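Local coordinates for peptidase M16 C-terminal domain-containing protein (Enterococcus faecalis, PDB 3D3Y), which is of unknown function but belongs to the peptidase M16 family and is predicted to bind a metal ion, at residues A[41-46]-A[84-89]; A[47-52]-A[130-135]; A[273-278]-A[404-409]. One frame throughout, in Å; residues are numbered along the deposited sequence.

Interaction 1 of 3, residues A[41-46]-A[84-89]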
loop_
_atom_site.group_PDB
_atom_site.type_symbol
_atom_site.label_atom_id
_atom_site.label_comp_id
_atom_site.label_asym_id
_atom_site.label_seq_id
_atom_site.Cartn_x
_atom_site.Cartn_y
_atom_site.Cartn_z
ATOM N N THR A 41 -9.823 -0.917 10.693
ATOM C CA THR A 41 -9.341 -0.165 11.836
ATOM C C THR A 41 -8.858 -1.109 12.944
ATOM O O THR A 41 -7.874 -0.816 13.643
ATOM C CB THR A 41 -10.461 0.774 12.419
ATOM O OG1 THR A 41 -10.867 1.709 11.420
ATOM C CG2 THR A 41 -9.928 1.537 13.651
ATOM N N LYS A 42 -9.536 -2.244 13.092
ATOM C CA LYS A 42 -9.103 -3.268 14.056
ATOM C C LYS A 42 -7.699 -3.766 13.708
ATOM O O LYS A 42 -6.823 -3.828 14.575
ATOM C CB LYS A 42 -10.087 -4.442 14.063
ATOM C CG LYS A 42 -11.386 -4.140 14.836
ATOM C CD LYS A 42 -12.333 -5.301 14.727
ATOM C CE LYS A 42 -13.638 -5.036 15.506
ATOM N NZ LYS A 42 -14.463 -4.152 14.634
ATOM N N ARG A 43 -7.481 -4.112 12.443
ATOM C CA ARG A 43 -6.148 -4.542 12.000
ATOM C C ARG A 43 -5.111 -3.454 12.233
ATOM O O ARG A 43 -3.998 -3.723 12.702
ATOM C CB ARG A 43 -6.185 -4.959 10.526
ATOM C CG ARG A 43 -6.959 -6.249 10.341
ATOM C CD ARG A 43 -7.308 -6.563 8.888
ATOM N NE ARG A 43 -6.179 -7.030 8.049
ATOM C CZ ARG A 43 -5.688 -8.269 8.046
ATOM N NH1 ARG A 43 -6.135 -9.179 8.914
ATOM N NH2 ARG A 43 -4.698 -8.595 7.200
ATOM N N THR A 44 -5.434 -2.232 11.858
ATOM C CA THR A 44 -4.501 -1.105 12.088
ATOM C C THR A 44 -4.090 -0.947 13.550
ATOM O O THR A 44 -2.884 -0.806 13.852
ATOM C CB THR A 44 -5.081 0.216 11.538
ATOM O OG1 THR A 44 -5.404 0.015 10.172
ATOM C CG2 THR A 44 -4.111 1.412 11.668
ATOM N N LEU A 45 -5.066 -0.922 14.447
ATOM C CA LEU A 45 -4.756 -0.771 15.876
ATOM C C LEU A 45 -4.011 -1.993 16.425
ATOM O O LEU A 45 -3.072 -1.868 17.229
ATOM C CB LEU A 45 -6.036 -0.531 16.705
ATOM C CG LEU A 45 -5.888 -0.370 18.236
ATOM C CD1 LEU A 45 -4.852 0.778 18.574
ATOM C CD2 LEU A 45 -7.258 -0.022 18.825
ATOM N N LEU A 46 -4.439 -3.176 16.004
ATOM C CA LEU A 46 -3.762 -4.403 16.392
ATOM C C LEU A 46 -2.264 -4.370 16.031
ATOM O O LEU A 46 -1.421 -4.848 16.787
ATOM C CB LEU A 46 -4.434 -5.600 15.727
ATOM C CG LEU A 46 -3.878 -6.949 16.183
ATOM C CD1 LEU A 46 -4.076 -7.201 17.718
ATOM C CD2 LEU A 46 -4.550 -8.052 15.365
ATOM N N ASN A 84 -8.427 -5.523 -3.486
ATOM C CA ASN A 84 -9.446 -5.943 -2.544
ATOM C C ASN A 84 -8.923 -6.669 -1.289
ATOM O O ASN A 84 -9.697 -7.306 -0.574
ATOM C CB ASN A 84 -10.478 -6.817 -3.244
ATOM C CG ASN A 84 -11.848 -6.651 -2.645
ATOM O OD1 ASN A 84 -12.313 -5.506 -2.431
ATOM N ND2 ASN A 84 -12.504 -7.762 -2.346
ATOM N N GLN A 85 -7.619 -6.561 -1.021
ATOM C CA GLN A 85 -6.976 -7.235 0.135
ATOM C C GLN A 85 -6.462 -6.210 1.133
ATOM O O GLN A 85 -6.166 -5.061 0.781
ATOM C CB GLN A 85 -5.811 -8.114 -0.339
ATOM C CG GLN A 85 -6.254 -9.328 -1.130
ATOM C CD GLN A 85 -5.104 -10.079 -1.778
ATOM O OE1 GLN A 85 -3.932 -9.778 -1.548
ATOM N NE2 GLN A 85 -5.443 -11.079 -2.602
ATOM N N HIS A 86 -6.393 -6.617 2.393
ATOM C CA HIS A 86 -5.789 -5.783 3.418
ATOM C C HIS A 86 -4.728 -6.686 4.068
ATOM O O HIS A 86 -4.993 -7.875 4.394
ATOM C CB HIS A 86 -6.849 -5.282 4.436
ATOM C CG HIS A 86 -6.343 -4.205 5.352
ATOM N ND1 HIS A 86 -5.766 -4.475 6.574
ATOM C CD2 HIS A 86 -6.300 -2.860 5.205
ATOM C CE1 HIS A 86 -5.396 -3.339 7.148
ATOM N NE2 HIS A 86 -5.710 -2.341 6.334
ATOM N N TRP A 87 -3.519 -6.146 4.185
ATOM C CA TRP A 87 -2.358 -6.921 4.592
ATOM C C TRP A 87 -1.896 -6.442 5.978
ATOM O O TRP A 87 -1.799 -5.250 6.223
ATOM C CB TRP A 87 -1.207 -6.695 3.579
ATOM C CG TRP A 87 -1.448 -7.116 2.115
ATOM C CD1 TRP A 87 -2.487 -7.872 1.606
ATOM C CD2 TRP A 87 -0.562 -6.865 1.023
ATOM N NE1 TRP A 87 -2.303 -8.062 0.229
ATOM C CE2 TRP A 87 -1.127 -7.457 -0.139
ATOM C CE3 TRP A 87 0.677 -6.189 0.913
ATOM C CZ2 TRP A 87 -0.501 -7.393 -1.396
ATOM C CZ3 TRP A 87 1.304 -6.119 -0.358
ATOM C CH2 TRP A 87 0.703 -6.715 -1.491
ATOM N N PHE A 88 -1.552 -7.386 6.855
ATOM C CA PHE A 88 -1.025 -7.105 8.197
ATOM C C PHE A 88 0.374 -7.711 8.170
ATOM O O PHE A 88 0.531 -8.912 7.954
ATOM C CB PHE A 88 -1.920 -7.759 9.229
ATOM C CG PHE A 88 -1.499 -7.570 10.664
ATOM C CD1 PHE A 88 -2.206 -6.686 11.487
ATOM C CD2 PHE A 88 -0.457 -8.337 11.226
ATOM C CE1 PHE A 88 -1.879 -6.559 12.840
ATOM C CE2 PHE A 88 -0.097 -8.208 12.583
ATOM C CZ PHE A 88 -0.812 -7.297 13.397
ATOM N N ASN A 89 1.381 -6.862 8.357
ATOM C CA ASN A 89 2.760 -7.190 7.972
ATOM C C ASN A 89 3.730 -7.115 9.138
ATOM O O ASN A 89 3.965 -6.032 9.671
ATOM C CB ASN A 89 3.236 -6.158 6.936
ATOM C CG ASN A 89 2.259 -5.970 5.784
ATOM O OD1 ASN A 89 1.896 -6.932 5.127
ATOM N ND2 ASN A 89 1.849 -4.721 5.528
#
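R43 and L46 are the two residues through which helix 40-52 settles on H86 and F88 of strand 85-95, a helix-on-sheet packing of the N-terminal alpha/beta unit. R43 folds at chi3 (74°), which brings NE to the edge of the H86 imidazole. From there NE donates to H86 ND1 over 3.0 Å with an N-H...N angle of 149°, ND1 lying in the guanidinium plane and the donor slightly tilted from the ring plane. The two flat groups stand 73° apart. The other end of the imidazole is tied down too, by a hydrogen bond from NE2 to S173 O. Helix and strand axes run nearly parallel, 9.3 Å apart at closest approach, as fits a helix lying along the face of the six-stranded mixed sheet in an M16-type fold. F88 CB covers one face of the guanidinium, 3.5 Å from R43 NH2, while NH1 forms a salt bridge with D199 and a hydrogen bond with Y191 OH. The F88 ring turns its edge to the helix: CE1 lies 3.5 Å from R43 O, and L46 CG approaches this same CE1 at 3.9 Å, the two side chains crossing at about a right angle.

Interaction 2 of 3, residues A[47-52]-A[130-135]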
loop_
_atom_site.group_PDB
_atom_site.type_symbol
_atom_site.label_atom_id
_atom_site.label_comp_id
_atom_site.label_asym_id
_atom_site.label_seq_id
_atom_site.Cartn_x
_atom_site.Cartn_y
_atom_site.Cartn_z
ATOM N N SER A 47 -1.934 -3.850 14.856
ATOM C CA SER A 47 -0.533 -3.790 14.467
ATOM C C SER A 47 0.262 -2.949 15.480
ATOM O O SER A 47 1.423 -3.277 15.786
ATOM C CB SER A 47 -0.376 -3.267 13.024
ATOM O OG SER A 47 -0.566 -1.865 12.942
ATOM N N SER A 48 -0.339 -1.881 16.023
ATOM C CA SER A 48 0.355 -1.113 17.060
ATOM C C SER A 48 0.445 -1.887 18.378
ATOM O O SER A 48 1.457 -1.843 19.046
ATOM C CB SER A 48 -0.343 0.205 17.346
ATOM O OG SER A 48 -0.051 1.118 16.314
ATOM N N LEU A 49 -0.600 -2.628 18.714
ATOM C CA LEU A 49 -0.634 -3.337 19.986
ATOM C C LEU A 49 0.402 -4.440 19.999
ATOM O O LEU A 49 1.136 -4.591 21.009
ATOM C CB LEU A 49 -2.031 -3.894 20.276
ATOM C CG LEU A 49 -3.162 -2.877 20.497
ATOM C CD1 LEU A 49 -4.549 -3.527 20.442
ATOM C CD2 LEU A 49 -3.017 -2.132 21.852
HETATM N N MSE A 50 0.494 -5.188 18.897
HETATM C CA MSE A 50 1.375 -6.356 18.880
HETATM C C MSE A 50 2.849 -5.974 18.756
HETATM O O MSE A 50 3.732 -6.764 19.100
HETATM C CB MSE A 50 0.950 -7.323 17.784
HETATM C CG MSE A 50 -0.442 -7.907 18.101
HETATM SE SE MSE A 50 -0.953 -9.127 16.691
HETATM C CE MSE A 50 0.557 -10.365 16.750
ATOM N N GLU A 51 3.109 -4.749 18.301
ATOM C CA GLU A 51 4.472 -4.246 18.119
ATOM C C GLU A 51 5.074 -3.670 19.409
ATOM O O GLU A 51 6.281 -3.801 19.645
ATOM C CB GLU A 51 4.436 -3.142 17.047
ATOM C CG GLU A 51 5.755 -2.514 16.715
ATOM C CD GLU A 51 5.580 -1.363 15.717
ATOM O OE1 GLU A 51 4.989 -0.336 16.101
ATOM O OE2 GLU A 51 5.996 -1.503 14.552
ATOM N N THR A 52 4.242 -3.007 20.217
ATOM C CA THR A 52 4.729 -2.186 21.323
ATOM C C THR A 52 5.249 -3.028 22.496
ATOM O O THR A 52 6.249 -2.667 23.129
ATOM C CB THR A 52 3.662 -1.177 21.765
ATOM O OG1 THR A 52 4.185 -0.322 22.794
ATOM C CG2 THR A 52 2.393 -1.867 22.277
ATOM N N GLU A 130 -3.449 -0.362 30.057
ATOM C CA GLU A 130 -2.600 0.798 29.891
ATOM C C GLU A 130 -2.107 0.824 28.483
ATOM O O GLU A 130 -2.120 1.869 27.817
ATOM C CB GLU A 130 -1.414 0.778 30.849
ATOM C CG GLU A 130 -0.678 2.120 30.892
ATOM C CD GLU A 130 0.843 1.996 30.689
ATOM O OE1 GLU A 130 1.534 1.544 31.646
ATOM O OE2 GLU A 130 1.333 2.373 29.568
ATOM N N THR A 131 -1.677 -0.342 28.008
ATOM C CA THR A 131 -1.111 -0.446 26.673
ATOM C C THR A 131 -2.186 -0.128 25.649
ATOM O O THR A 131 -1.931 0.598 24.674
ATOM C CB THR A 131 -0.549 -1.870 26.372
ATOM O OG1 THR A 131 0.564 -2.161 27.239
ATOM C CG2 THR A 131 -0.109 -1.969 24.921
ATOM N N PHE A 132 -3.389 -0.658 25.868
ATOM C CA PHE A 132 -4.461 -0.453 24.917
ATOM C C PHE A 132 -4.836 1.025 24.783
ATOM O O PHE A 132 -4.979 1.556 23.691
ATOM C CB PHE A 132 -5.739 -1.243 25.296
ATOM C CG PHE A 132 -6.829 -1.014 24.315
ATOM C CD1 PHE A 132 -6.797 -1.692 23.099
ATOM C CD2 PHE A 132 -7.804 -0.017 24.535
ATOM C CE1 PHE A 132 -7.755 -1.449 22.133
ATOM C CE2 PHE A 132 -8.781 0.242 23.563
ATOM C CZ PHE A 132 -8.744 -0.474 22.364
ATOM N N GLN A 133 -5.054 1.682 25.909
ATOM C CA GLN A 133 -5.453 3.082 25.868
ATOM C C GLN A 133 -4.386 3.973 25.221
ATOM O O GLN A 133 -4.718 4.842 24.403
ATOM C CB GLN A 133 -5.779 3.532 27.281
ATOM C CG GLN A 133 -5.907 5.027 27.536
ATOM C CD GLN A 133 -5.364 5.335 28.914
ATOM O OE1 GLN A 133 -4.134 5.280 29.132
ATOM N NE2 GLN A 133 -6.261 5.597 29.871
ATOM N N ARG A 134 -3.117 3.754 25.579
ATOM C CA ARG A 134 -2.002 4.464 24.963
ATOM C C ARG A 134 -1.994 4.314 23.440
ATOM O O ARG A 134 -1.879 5.322 22.720
ATOM C CB ARG A 134 -0.666 3.996 25.536
ATOM C CG ARG A 134 0.573 4.576 24.783
ATOM C CD ARG A 134 1.888 4.425 25.580
ATOM N NE ARG A 134 1.975 3.160 26.340
ATOM C CZ ARG A 134 2.301 1.968 25.832
ATOM N NH1 ARG A 134 2.342 0.905 26.631
ATOM N NH2 ARG A 134 2.586 1.826 24.538
ATOM N N GLU A 135 -2.111 3.078 22.946
ATOM C CA GLU A 135 -2.051 2.841 21.485
ATOM C C GLU A 135 -3.277 3.370 20.741
ATOM O O GLU A 135 -3.174 3.837 19.594
ATOM C CB GLU A 135 -1.854 1.351 21.159
ATOM C CG GLU A 135 -0.473 0.784 21.549
ATOM C CD GLU A 135 0.665 1.703 21.141
ATOM O OE1 GLU A 135 0.630 2.246 20.026
ATOM O OE2 GLU A 135 1.590 1.917 21.953
HETATM O O HOH W 1 -1.246 3.099 17.716
HETATM O O HOH W 2 4.701 -1.004 25.843
#
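T52 holds OG1 anti to its backbone N (chi1 -176°), which faces the hydroxyl toward R134 and E135 and places CG2 between the backbone N and the carbonyl carbon. E135 sends CG out anti to its carbonyl carbon and then bends at chi2, bringing its carboxylate back toward helix 40-52, so that the T52 and E135 side chains meet tip to tip. R134 NH2 donates to T52 OG1 over 3.2 Å at an N-H...O angle of 148°, with the hydroxyl close to the guanidinium plane. This NH2 also makes a salt bridge of 2.8 Å to E135 OE2, and weak bonds from NE and NH1 to E130 OE2 extend the network along helix 129-148. The short helix axes approach to 9.8 Å at a signed crossing angle of 129°. Beside these polar groups the packing is apolar. L49 CD2 lies 3.7 Å from E135 CB and almost as close to F132 CA, whereas L49 CD1 comes to the edge of the F132 ring. T52 CG2 and T131 CG2 touch at 3.6 Å; T131 OG1 bonds instead with E128 and N53. At the S48 end a water accepts from S48 OG at 2.7 Å and donates to both E135 O and E135 OE1. E135 thus has one carboxylate oxygen held by the arginine and the other by water, consistent with an ionised carboxylate whose charge R134, shared with E130, would probably offset in part; the two segments are joined by one direct hydrogen bond, bridging water and apolar contact.

Interaction 3 of 3, residues A[273-278]-A[404-409]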
loop_
_atom_site.group_PDB
_atom_site.type_symbol
_atom_site.label_atom_id
_atom_site.label_comp_id
_atom_site.label_asym_id
_atom_site.label_seq_id
_atom_site.Cartn_x
_atom_site.Cartn_y
_atom_site.Cartn_z
ATOM N N PHE A 273 1.582 -1.419 -19.349
ATOM C CA PHE A 273 2.761 -0.571 -19.604
ATOM C C PHE A 273 2.409 0.756 -20.290
ATOM O O PHE A 273 2.927 1.826 -19.909
ATOM C CB PHE A 273 3.851 -1.354 -20.379
ATOM C CG PHE A 273 4.518 -2.374 -19.532
ATOM C CD1 PHE A 273 5.620 -2.025 -18.741
ATOM C CD2 PHE A 273 4.006 -3.678 -19.453
ATOM C CE1 PHE A 273 6.212 -2.951 -17.900
ATOM C CE2 PHE A 273 4.593 -4.617 -18.605
ATOM C CZ PHE A 273 5.692 -4.257 -17.842
ATOM N N ALA A 274 1.513 0.682 -21.281
ATOM C CA ALA A 274 0.956 1.886 -21.930
ATOM C C ALA A 274 0.386 2.878 -20.893
ATOM O O ALA A 274 0.517 4.087 -21.036
ATOM C CB ALA A 274 -0.148 1.471 -22.936
ATOM N N LEU A 275 -0.240 2.343 -19.853
ATOM C CA LEU A 275 -0.829 3.201 -18.794
ATOM C C LEU A 275 0.267 3.878 -17.966
ATOM O O LEU A 275 0.172 5.067 -17.626
ATOM C CB LEU A 275 -1.773 2.388 -17.906
ATOM C CG LEU A 275 -2.282 3.096 -16.637
ATOM C CD1 LEU A 275 -3.252 4.202 -17.063
ATOM C CD2 LEU A 275 -2.994 2.058 -15.739
ATOM N N GLN A 276 1.343 3.132 -17.699
ATOM C CA GLN A 276 2.497 3.688 -16.990
ATOM C C GLN A 276 2.981 4.958 -17.729
ATOM O O GLN A 276 3.206 6.003 -17.123
ATOM C CB GLN A 276 3.616 2.640 -16.914
ATOM C CG GLN A 276 3.288 1.389 -16.082
ATOM C CD GLN A 276 3.181 1.714 -14.598
ATOM O OE1 GLN A 276 3.779 2.690 -14.114
ATOM N NE2 GLN A 276 2.410 0.920 -13.872
ATOM N N VAL A 277 3.110 4.840 -19.043
ATOM C CA VAL A 277 3.614 5.917 -19.869
ATOM C C VAL A 277 2.558 7.006 -19.996
ATOM O O VAL A 277 2.887 8.189 -19.843
ATOM C CB VAL A 277 4.119 5.405 -21.255
ATOM C CG1 VAL A 277 4.589 6.584 -22.159
ATOM C CG2 VAL A 277 5.255 4.381 -21.063
ATOM N N PHE A 278 1.298 6.621 -20.239
ATOM C CA PHE A 278 0.225 7.629 -20.334
ATOM C C PHE A 278 0.219 8.511 -19.089
ATOM O O PHE A 278 0.148 9.748 -19.181
ATOM C CB PHE A 278 -1.155 6.990 -20.497
ATOM C CG PHE A 278 -2.271 7.950 -20.186
ATOM C CD1 PHE A 278 -2.760 8.828 -21.175
ATOM C CD2 PHE A 278 -2.810 8.014 -18.900
ATOM C CE1 PHE A 278 -3.783 9.756 -20.877
ATOM C CE2 PHE A 278 -3.821 8.938 -18.593
ATOM C CZ PHE A 278 -4.323 9.800 -19.593
ATOM N N GLN A 404 -2.766 6.630 -26.795
ATOM C CA GLN A 404 -4.043 7.201 -27.226
ATOM C C GLN A 404 -5.191 6.281 -26.821
ATOM O O GLN A 404 -6.255 6.746 -26.362
ATOM C CB GLN A 404 -4.105 7.377 -28.760
ATOM C CG GLN A 404 -3.157 8.387 -29.374
ATOM C CD GLN A 404 -3.287 8.429 -30.890
ATOM O OE1 GLN A 404 -2.481 7.816 -31.606
ATOM N NE2 GLN A 404 -4.294 9.135 -31.387
ATOM N N GLU A 405 -4.988 4.974 -27.011
ATOM C CA GLU A 405 -6.007 3.996 -26.572
ATOM C C GLU A 405 -6.269 4.024 -25.031
ATOM O O GLU A 405 -7.426 3.989 -24.596
ATOM C CB GLU A 405 -5.655 2.581 -27.073
ATOM C CG GLU A 405 -6.618 1.474 -26.666
ATOM C CD GLU A 405 -8.041 1.702 -27.175
ATOM O OE1 GLU A 405 -8.217 2.373 -28.231
ATOM O OE2 GLU A 405 -8.981 1.199 -26.504
ATOM N N VAL A 406 -5.216 4.074 -24.224
ATOM C CA VAL A 406 -5.355 4.229 -22.768
ATOM C C VAL A 406 -6.172 5.513 -22.495
ATOM O O VAL A 406 -7.130 5.505 -21.710
ATOM C CB VAL A 406 -3.953 4.288 -22.066
ATOM C CG1 VAL A 406 -4.046 4.826 -20.619
ATOM C CG2 VAL A 406 -3.311 2.891 -22.096
ATOM N N ALA A 407 -5.813 6.596 -23.179
ATOM C CA ALA A 407 -6.514 7.891 -22.977
ATOM C C ALA A 407 -8.003 7.799 -23.343
ATOM O O ALA A 407 -8.868 8.381 -22.655
ATOM C CB ALA A 407 -5.833 8.980 -23.785
ATOM N N LYS A 408 -8.315 7.066 -24.415
ATOM C CA LYS A 408 -9.718 6.883 -24.822
ATOM C C LYS A 408 -10.495 5.998 -23.849
ATOM O O LYS A 408 -11.698 6.191 -23.663
ATOM C CB LYS A 408 -9.820 6.322 -26.253
ATOM C CG LYS A 408 -9.477 7.353 -27.340
ATOM C CD LYS A 408 -9.313 6.682 -28.718
ATOM C CE LYS A 408 -8.844 7.704 -29.758
ATOM N NZ LYS A 408 -8.383 6.996 -31.001
ATOM N N ARG A 409 -9.815 5.028 -23.238
ATOM C CA ARG A 409 -10.457 4.133 -22.246
ATOM C C ARG A 409 -10.809 4.830 -20.945
ATOM O O ARG A 409 -11.758 4.455 -20.268
ATOM C CB ARG A 409 -9.524 2.981 -21.917
ATOM C CG ARG A 409 -9.527 1.949 -22.996
ATOM C CD ARG A 409 -8.486 0.873 -22.739
ATOM N NE ARG A 409 -8.458 -0.058 -23.874
ATOM C CZ ARG A 409 -8.557 -1.379 -23.766
ATOM N NH1 ARG A 409 -8.689 -1.945 -22.566
ATOM N NH2 ARG A 409 -8.521 -2.124 -24.867
#
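V406 points into helix 272-284 and is met there by A274, L275 and F278, a set spaced i, i+1, i+4 on one helical face. Its two methyls divide the work. CG1 stands anti to the backbone N (chi1 165°) and reaches F278, with 3.6 Å to F278 CB and an equal distance to F278 CG; CG2, turned beside the backbone N, lies 3.6 Å from A274 CB. L275 enters at about a right angle to V406 and places its CD1 3.7 Å from V406 CG1, so that this methyl is shared by two side chains. The F278 and V406 side chains cross each other at a slant. Farther along the ring, F278 CE1 comes within 3.6 Å of A407 CB, at an oblique position; one ring thereby spans successive residues of helix 400-409. No hydrogen bond or salt bridge links the two segments, and the five touching residues are all buried. In the fold, helix 272-284 follows strand 255-262, while helix 400-409 leads directly into strand 411-421, which lies next to strand 255-262 in the five-stranded sheet of the C-terminal alpha/beta unit expected for an M16 relative. The segment axes pass 9.2 Å apart at a signed crossing angle of -84°, and L275 CA and V406 CA are the nearest such pair at 6.1 Å; the small A274 and A407 are consistent with this close approach. Helix 326-341 adds L337 and I340 against F278 and A407, and its R341 NE bonds to A407 O.

Overall arrangement
Following the chain from the N terminus, helix 40-52 supplies the first half of two contacts. Interaction 1 closes first, when strand 85-95 returns alongside residues 41-46; interaction 2 closes later, when helix 129-148 packs on residues 47-52. Their segments alternate, so the two loops cross, and they touch directly: F88 CZ lies 3.8 Å from SE of M50, a selenomethionine, and the centres of the two interactions are 14 Å apart. Together they hold helix 40-52 between the six-stranded sheet and helix 129-148. Interaction 3 follows in series, closing a separate loop that joins two helices of the C-terminal unit. Its centre is 44 Å from that of interaction 2, on the opposite side of the chain's centre.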